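Local atomic coordinates of glycoside hydrolase (Streptococcus pneumoniae serotype 4, PDB entry 6ORH), a protein that probably acts as a family 29 alpha-L-fucosidase, hydrolysing alpha-L-fucose linkages in host-derived carbohydrate antigens. Residues R210-N214 with L238-G244; G217-L223 with H284-T290; P222-K226 with Q389-A393. The protein carries 2 engineered substitutions. All coordinates share one frame; numbering follows the deposited sequence.

Contact 1: R210-N214 with L238-G244. With GAL (beta-D-galactopyranose), chain C.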
# COMPACT_ATOMS: atom_id res chain seq x y z
N ARG A 210 14.71 14.36 2.33
CA ARG A 210 15.11 13.14 3.04
C ARG A 210 14.93 11.95 2.10
O ARG A 210 14.24 12.01 1.08
CB ARG A 210 14.21 12.93 4.28
CG ARG A 210 12.76 12.54 3.96
CD ARG A 210 12.03 12.27 5.28
NE ARG A 210 10.69 11.75 5.00
CZ ARG A 210 9.65 12.52 4.70
NH1 ARG A 210 9.79 13.84 4.65
NH2 ARG A 210 8.47 11.93 4.44
N TRP A 211 15.56 10.83 2.49
CA TRP A 211 15.29 9.58 1.82
C TRP A 211 13.90 9.07 2.19
O TRP A 211 13.50 9.24 3.34
CB TRP A 211 16.39 8.62 2.26
CG TRP A 211 16.32 7.35 1.47
CD1 TRP A 211 15.99 7.19 0.15
CD2 TRP A 211 16.58 6.04 1.99
NE1 TRP A 211 16.04 5.86 -0.19
CE2 TRP A 211 16.40 5.14 0.92
CE3 TRP A 211 16.97 5.56 3.24
CZ2 TRP A 211 16.60 3.76 1.06
CZ3 TRP A 211 17.18 4.19 3.38
CH2 TRP A 211 16.97 3.32 2.32
N ILE A 212 13.18 8.45 1.23
CA ILE A 212 11.86 7.88 1.51
C ILE A 212 11.98 6.56 2.29
O ILE A 212 10.97 6.06 2.80
CB ILE A 212 11.04 7.69 0.22
CG1 ILE A 212 9.54 7.47 0.49
CG2 ILE A 212 11.60 6.54 -0.62
CD1 ILE A 212 8.83 8.71 1.08
N GLY A 213 13.19 5.99 2.39
CA GLY A 213 13.44 4.82 3.23
C GLY A 213 13.47 3.50 2.46
O GLY A 213 13.65 2.43 3.06
N ASN A 214 13.34 3.59 1.13
CA ASN A 214 13.51 2.40 0.30
C ASN A 214 14.00 2.84 -1.08
O ASN A 214 13.96 4.02 -1.40
CB ASN A 214 12.22 1.57 0.17
CG ASN A 214 11.12 2.32 -0.54
OD1 ASN A 214 11.11 2.42 -1.77
ND2 ASN A 214 10.17 2.87 0.21
N LEU A 238 12.98 3.38 9.08
CA LEU A 238 12.52 3.35 7.69
C LEU A 238 11.07 3.82 7.60
O LEU A 238 10.73 4.58 6.67
CB LEU A 238 12.68 1.96 7.08
CG LEU A 238 14.11 1.43 7.00
CD1 LEU A 238 14.10 0.01 6.43
CD2 LEU A 238 15.00 2.35 6.16
N ASN A 239 10.20 3.41 8.54
CA ASN A 239 8.81 3.85 8.42
C ASN A 239 8.67 5.35 8.72
O ASN A 239 7.70 5.98 8.28
CB ASN A 239 7.91 3.01 9.33
CG ASN A 239 7.75 1.57 8.85
OD1 ASN A 239 8.09 1.25 7.72
ND2 ASN A 239 7.17 0.73 9.69
N TYR A 240 9.58 5.92 9.51
CA TYR A 240 9.55 7.36 9.79
C TYR A 240 9.86 8.12 8.50
O TYR A 240 9.21 9.09 8.13
CB TYR A 240 10.51 7.69 10.94
CG TYR A 240 10.39 9.12 11.40
CD1 TYR A 240 9.31 9.51 12.19
CD2 TYR A 240 11.34 10.08 11.04
CE1 TYR A 240 9.22 10.81 12.66
CE2 TYR A 240 11.25 11.40 11.50
CZ TYR A 240 10.18 11.75 12.31
OH TYR A 240 10.08 13.05 12.73
N LEU A 241 10.87 7.63 7.76
CA LEU A 241 11.21 8.23 6.48
C LEU A 241 10.06 8.08 5.49
O LEU A 241 9.74 9.02 4.76
CB LEU A 241 12.46 7.53 5.92
CG LEU A 241 13.72 7.77 6.74
CD1 LEU A 241 14.86 6.96 6.12
CD2 LEU A 241 14.06 9.26 6.82
N GLN A 242 9.41 6.92 5.48
CA GLN A 242 8.47 6.54 4.42
C GLN A 242 7.13 7.25 4.58
O GLN A 242 6.42 7.45 3.59
CB GLN A 242 8.35 5.02 4.48
CG GLN A 242 7.27 4.40 3.60
CD GLN A 242 7.36 2.89 3.70
OE1 GLN A 242 8.26 2.27 3.13
NE2 GLN A 242 6.45 2.27 4.45
N HIS A 243 6.77 7.60 5.83
CA HIS A 243 5.47 8.20 6.10
C HIS A 243 5.59 9.63 6.59
O HIS A 243 4.57 10.33 6.69
CB HIS A 243 4.70 7.40 7.17
CG HIS A 243 4.38 6.02 6.73
ND1 HIS A 243 3.30 5.73 5.90
CD2 HIS A 243 4.97 4.82 7.01
CE1 HIS A 243 3.23 4.44 5.65
NE2 HIS A 243 4.27 3.85 6.31
N GLY A 244 6.81 10.06 6.94
CA GLY A 244 7.00 11.31 7.65
C GLY A 244 6.32 11.31 9.02
O GLY A 244 5.97 10.28 9.56
C1 GAL C . 20.87 4.18 1.48
C2 GAL C . 21.37 5.06 2.65
C3 GAL C . 20.56 6.36 2.75
C4 GAL C . 20.35 7.02 1.38
C5 GAL C . 19.79 5.95 0.43
C6 GAL C . 19.51 6.46 -0.96
O2 GAL C . 21.22 4.33 3.88
O3 GAL C . 21.20 7.27 3.69
O4 GAL C . 21.59 7.54 0.84
O5 GAL C . 20.81 4.94 0.28
O6 GAL C . 18.78 5.45 -1.70
O HOH W 1 11.30 0.73 3.64
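Arg210 and the carbonyl of Leu241 make the polar core of this contact. Both NE and NH2 of the guanidinium reach the one oxygen side-on, NE the shorter and straighter at 2.9 Å from Leu241 O with an N-H...O angle of 160°. NE meets a lone pair in the carbonyl plane, whereas NH2 comes in tilted from that plane. Leu241 lies in the last turn of its helix, where carbonyls point beyond the helical bonding pattern, and a long arginine suits such an acceptor. Its chain is extended from CG to NE, and NH1 and NH2 have further partners in Ser252 and Trp224, which fix the rotation of the flat group.

The apolar part lies between Trp211 and two leucines. Leu241 CD1 is 3.8 Å from Trp211 CE3, while Leu238 CD2 lies 4.0 Å from Trp211 CZ3, both approaching obliquely. With CG anti to the backbone N (chi1 -172°), the indole has Gly213 N and Asn214 N over one face and galactose over the other, GAL C5 coming to 3.5 Å from Trp211 CE2. A wide, flat indole is well suited to a sugar-binding wall, and Trp211 belongs to the glycan pocket.

Backbone packing is tight at Gly213, which has no side chain to hold the loop off the helix. Beside it, Ile212 O meets Gln242 CA at 3.0 Å in a CA-H...O contact. A water donates to Gly213 O and, weakly, to Gln242 OE1.

In the fold, helix 238-243 covers the end of strand 209-211, which pairs in parallel with strand 250-259. The second subunit reaches this same helix, its His411 ring meeting that of His243.

Contact 2: G217-L223 with H284-T290. With EDO (1,2-ethanediol), chain L; EDO (1,2-ethanediol), chain I.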
# COMPACT_ATOMS: atom_id res chain seq x y z
N GLY A 217 10.86 3.02 -5.01
CA GLY A 217 9.99 4.06 -5.52
C GLY A 217 8.65 4.12 -4.79
O GLY A 217 7.64 4.54 -5.37
N TYR A 218 8.66 3.70 -3.51
CA TYR A 218 7.41 3.59 -2.78
C TYR A 218 7.35 4.60 -1.63
O TYR A 218 8.07 4.47 -0.64
CB TYR A 218 7.27 2.18 -2.19
CG TYR A 218 5.98 1.97 -1.43
CD1 TYR A 218 4.81 1.66 -2.09
CD2 TYR A 218 5.93 2.08 -0.04
CE1 TYR A 218 3.62 1.45 -1.41
CE2 TYR A 218 4.75 1.88 0.66
CZ TYR A 218 3.59 1.58 -0.03
OH TYR A 218 2.38 1.36 0.58
N ALA A 219 6.44 5.57 -1.74
CA ALA A 219 6.11 6.44 -0.62
C ALA A 219 4.94 5.82 0.15
O ALA A 219 4.05 5.19 -0.42
CB ALA A 219 5.69 7.79 -1.14
N GLY A 220 4.94 6.07 1.46
CA GLY A 220 3.85 5.54 2.28
C GLY A 220 2.54 6.31 2.13
O GLY A 220 2.46 7.40 1.55
N ASP A 221 1.48 5.68 2.67
CA ASP A 221 0.23 6.38 2.93
C ASP A 221 -0.07 6.10 4.39
O ASP A 221 -0.32 4.95 4.75
CB ASP A 221 -0.88 5.93 1.97
CG ASP A 221 -2.11 6.84 1.99
OD1 ASP A 221 -1.94 8.04 2.25
OD2 ASP A 221 -3.21 6.34 1.72
N PRO A 222 -0.01 7.10 5.29
CA PRO A 222 0.14 8.52 4.94
C PRO A 222 1.55 8.87 4.48
O PRO A 222 2.50 8.17 4.81
CB PRO A 222 -0.09 9.25 6.28
CG PRO A 222 0.28 8.21 7.34
CD PRO A 222 -0.17 6.91 6.74
N LEU A 223 1.66 9.96 3.70
CA LEU A 223 2.94 10.63 3.50
C LEU A 223 2.82 12.07 3.97
O LEU A 223 2.28 12.92 3.24
CB LEU A 223 3.45 10.55 2.05
CG LEU A 223 4.75 11.35 1.82
CD1 LEU A 223 5.92 10.78 2.64
CD2 LEU A 223 5.12 11.46 0.33
N HIS A 284 2.77 5.36 -6.85
CA HIS A 284 3.15 5.28 -5.43
C HIS A 284 4.21 6.31 -5.05
O HIS A 284 4.64 6.32 -3.89
CB HIS A 284 3.60 3.86 -5.07
CG HIS A 284 2.47 2.88 -5.09
ND1 HIS A 284 2.15 2.15 -6.22
CD2 HIS A 284 1.59 2.51 -4.14
CE1 HIS A 284 1.12 1.37 -5.97
NE2 HIS A 284 0.75 1.57 -4.70
N SER A 285 4.57 7.22 -5.99
CA SER A 285 5.58 8.22 -5.71
C SER A 285 4.95 9.58 -6.03
O SER A 285 4.35 10.24 -5.19
CB SER A 285 6.91 7.93 -6.46
OG SER A 285 6.67 7.80 -7.86
N VAL A 286 4.92 9.93 -7.32
CA VAL A 286 4.28 11.16 -7.76
C VAL A 286 2.81 11.14 -7.35
O VAL A 286 2.27 12.17 -6.94
CB VAL A 286 4.47 11.32 -9.29
CG1 VAL A 286 3.59 12.45 -9.82
CG2 VAL A 286 5.95 11.62 -9.60
N GLY A 287 2.17 9.97 -7.49
CA GLY A 287 0.76 9.82 -7.11
C GLY A 287 0.52 9.84 -5.60
O GLY A 287 -0.64 9.84 -5.20
N ARG A 288 1.57 9.93 -4.79
CA ARG A 288 1.40 10.10 -3.35
C ARG A 288 2.01 11.42 -2.89
O ARG A 288 2.15 11.68 -1.68
CB ARG A 288 1.94 8.89 -2.58
CG ARG A 288 1.01 7.69 -2.72
CD ARG A 288 1.54 6.48 -1.99
NE ARG A 288 0.51 5.46 -2.04
CZ ARG A 288 0.49 4.36 -1.31
NH1 ARG A 288 1.48 4.06 -0.46
NH2 ARG A 288 -0.56 3.56 -1.39
N GLY A 289 2.32 12.30 -3.84
CA GLY A 289 2.69 13.66 -3.48
C GLY A 289 4.20 13.85 -3.31
O GLY A 289 4.62 14.84 -2.71
N THR A 290 5.00 12.98 -3.92
CA THR A 290 6.45 13.21 -3.80
C THR A 290 7.13 12.95 -5.14
O THR A 290 6.64 12.16 -5.94
CB THR A 290 7.01 12.34 -2.66
OG1 THR A 290 8.22 12.96 -2.18
CG2 THR A 290 7.31 10.92 -3.07
C1 EDO L . 5.25 15.72 -6.21
O1 EDO L . 6.35 15.86 -7.04
C2 EDO L . 4.29 15.04 -7.09
O2 EDO L . 3.16 14.69 -6.46
C1 EDO I . 5.45 -0.64 -6.70
O1 EDO I . 4.23 -0.37 -6.04
C2 EDO I . 6.56 0.13 -6.09
O2 EDO I . 6.17 1.40 -5.60
O HOH W 2 2.23 13.76 0.46
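Arg288 lays one face of its guanidinium against Asp221, whose CB stands over its centre, 3.9 Å from Arg288 CZ. This joins two loops of the catalytic domain, a member of the TIM-barrel clan: loop 217-223 follows strand 209-211, and loop 284-290 leads from helix 275-284 towards strand 292-295. Over the opposite face of the guanidinium lies His284 CD2, so the flat cation is sandwiched.

At its edge, Arg288 NH1 donates to Ala219 O at 2.8 Å, in the carbonyl plane, and more weakly to Tyr218 OH. Arginine suits this place because its extended chain carries a planar donor right across to the other loop. Asp221 itself turns its carboxylate to Arg417 and His411 N, although its opposite charge nearby probably still steadies Arg288.

The backbones are tied where Ala219 N donates to His284 O at 2.9 Å. Alanine fits here, since its small CB lies only 3.3 Å from that same His284 O. The Tyr218 and His284 rings are nearly parallel but slid apart, with little overlap; with its first torsion putting the ring anti to the backbone N (chi1 -179°), Tyr218 CE1 comes to 3.6 Å from His284 CD2.

Leu223 and Thr290 close the apolar end, crossing at about a right angle, with Leu223 CD2 3.6 Å from Thr290 CB.

Contact 3: P222-K226 with Q389-A393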
# COMPACT_ATOMS: atom_id res chain seq x y z
N PRO A 222 -0.01 7.10 5.29
CA PRO A 222 0.14 8.52 4.94
C PRO A 222 1.55 8.87 4.48
O PRO A 222 2.50 8.17 4.81
CB PRO A 222 -0.09 9.25 6.28
CG PRO A 222 0.28 8.21 7.34
CD PRO A 222 -0.17 6.91 6.74
N LEU A 223 1.66 9.96 3.70
CA LEU A 223 2.94 10.63 3.50
C LEU A 223 2.82 12.07 3.97
O LEU A 223 2.28 12.92 3.24
CB LEU A 223 3.45 10.55 2.05
CG LEU A 223 4.75 11.35 1.82
CD1 LEU A 223 5.92 10.78 2.64
CD2 LEU A 223 5.12 11.46 0.33
N TRP A 224 3.33 12.34 5.18
CA TRP A 224 3.53 13.70 5.65
C TRP A 224 4.89 14.19 5.16
O TRP A 224 5.92 13.53 5.40
CB TRP A 224 3.46 13.72 7.19
CG TRP A 224 2.13 13.26 7.71
CD1 TRP A 224 1.75 12.04 8.20
CD2 TRP A 224 0.96 14.10 7.77
NE1 TRP A 224 0.42 12.05 8.56
CE2 TRP A 224 -0.07 13.32 8.31
CE3 TRP A 224 0.72 15.44 7.37
CZ2 TRP A 224 -1.37 13.81 8.46
CZ3 TRP A 224 -0.55 15.95 7.58
CH2 TRP A 224 -1.56 15.14 8.12
N GLN A 225 4.89 15.30 4.42
CA GLN A 225 6.14 15.86 3.91
C GLN A 225 6.73 16.78 4.98
O GLN A 225 6.89 17.99 4.77
CB GLN A 225 5.89 16.60 2.59
CG GLN A 225 5.47 15.67 1.46
CD GLN A 225 6.61 14.86 0.89
OE1 GLN A 225 7.40 14.23 1.59
NE2 GLN A 225 6.71 14.85 -0.44
N LYS A 226 7.03 16.19 6.13
CA LYS A 226 7.55 16.94 7.29
C LYS A 226 8.11 15.90 8.27
O LYS A 226 7.58 14.79 8.35
CB LYS A 226 6.47 17.82 7.95
CG LYS A 226 5.16 17.14 8.34
CD LYS A 226 4.22 18.13 9.06
CE LYS A 226 2.88 17.52 9.44
NZ LYS A 226 2.03 18.49 10.20
N GLN A 389 0.43 21.39 5.02
CA GLN A 389 -0.27 20.13 4.77
C GLN A 389 -1.21 19.82 5.93
O GLN A 389 -0.82 19.95 7.11
CB GLN A 389 0.79 19.02 4.66
CG GLN A 389 0.22 17.67 4.21
CD GLN A 389 1.27 16.60 3.99
OE1 GLN A 389 2.46 16.86 4.17
NE2 GLN A 389 0.82 15.42 3.57
N ARG A 390 -2.44 19.37 5.63
CA ARG A 390 -3.46 19.29 6.67
C ARG A 390 -4.23 17.97 6.68
O ARG A 390 -4.48 17.41 7.76
CB ARG A 390 -4.48 20.44 6.50
CG ARG A 390 -3.85 21.83 6.55
CD ARG A 390 -4.79 22.93 6.03
NE ARG A 390 -4.08 24.18 6.16
CZ ARG A 390 -4.54 25.29 6.76
NH1 ARG A 390 -5.78 25.35 7.22
NH2 ARG A 390 -3.75 26.34 6.85
N ILE A 391 -4.63 17.46 5.50
CA ILE A 391 -5.59 16.37 5.45
C ILE A 391 -4.94 15.07 5.92
O ILE A 391 -3.84 14.77 5.46
CB ILE A 391 -6.19 16.22 4.04
CG1 ILE A 391 -7.09 17.43 3.77
CG2 ILE A 391 -6.98 14.92 3.92
CD1 ILE A 391 -7.46 17.59 2.29
N ALA A 392 -5.63 14.33 6.78
CA ALA A 392 -5.11 13.09 7.32
C ALA A 392 -5.96 11.88 6.94
O ALA A 392 -5.52 10.73 7.14
CB ALA A 392 -4.99 13.22 8.83
N ALA A 393 -7.20 12.09 6.45
CA ALA A 393 -8.00 10.96 5.99
C ALA A 393 -9.11 11.46 5.07
O ALA A 393 -9.72 12.48 5.35
CB ALA A 393 -8.64 10.22 7.15
O HOH W 3 4.13 18.83 5.30
O HOH W 4 1.54 20.49 8.31
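The touching parts, 223-226 and 389-392, run 137° apart end to end and stay well separated, Trp224 CA and Gln389 CA being the nearest pair at 7.5 Å, so side chains must bridge the gap. Gln389 does most of this. With CG anti to the backbone N (chi1 -172°) and the chain extended beyond it, the side chain delivers its amide to the backbone around Trp224.

There the two ends of the amide are used together: Gln389 NE2 donates to Leu223 O at 2.9 Å, and Gln389 OE1 accepts from Gln225 N, also at 2.9 Å, on a lone pair in the carbonyl plane. Both bonds are nearly straight, and together they hold the amide against rotation. A glutamine suits the place because one group offers both a donor and an acceptor, much as a neighbouring strand would. A water also donates to Gln389 OE1, and a second links Gln389 O with Lys226 NZ, which bonds in addition to Pro246 and Gln437.

Trp224 supplies the apolar surface. Its CE3 lies 3.6 Å from Gln389 CD, with ring and amide planes 40° apart. At the ring edge, Trp224 CZ2 meets Ala392 CB at 3.7 Å, a methyl small enough to let the indole come close.

The contact joins the catalytic domain to the F5/8 type C domain. On one side, Gln225 centres an inverse gamma turn just before strand 226-227, which pairs antiparallel with 250-259; on the other, Ala392 and Ala393 form a classic beta bulge opposite Glu435, where strand 391-400 lies beside 428-436.

How the contacts relate
All three contacts are buried, and all involve the chain between strands 209-211 and 226-227 or its approach. Contacts 2 and 3 share Pro222 and Leu223, while helix 238-243 of contact 1 bonds to both, through Gln242 O to Gly220 N and His243 O to Trp224 N. Gln225 NE2 in turn links contact 3 to Thr290 of contact 2. Contact 1 stands beside the glycan, contact 2 ties loops within the catalytic domain, and contact 3 crosses to the second domain. Arginine serves the first two, gripping backbone carbonyls, whereas in contact 3 a neutral amide takes both a backbone carbonyl and a backbone N-H. Contacts 1 and 3 also reach the second subunit.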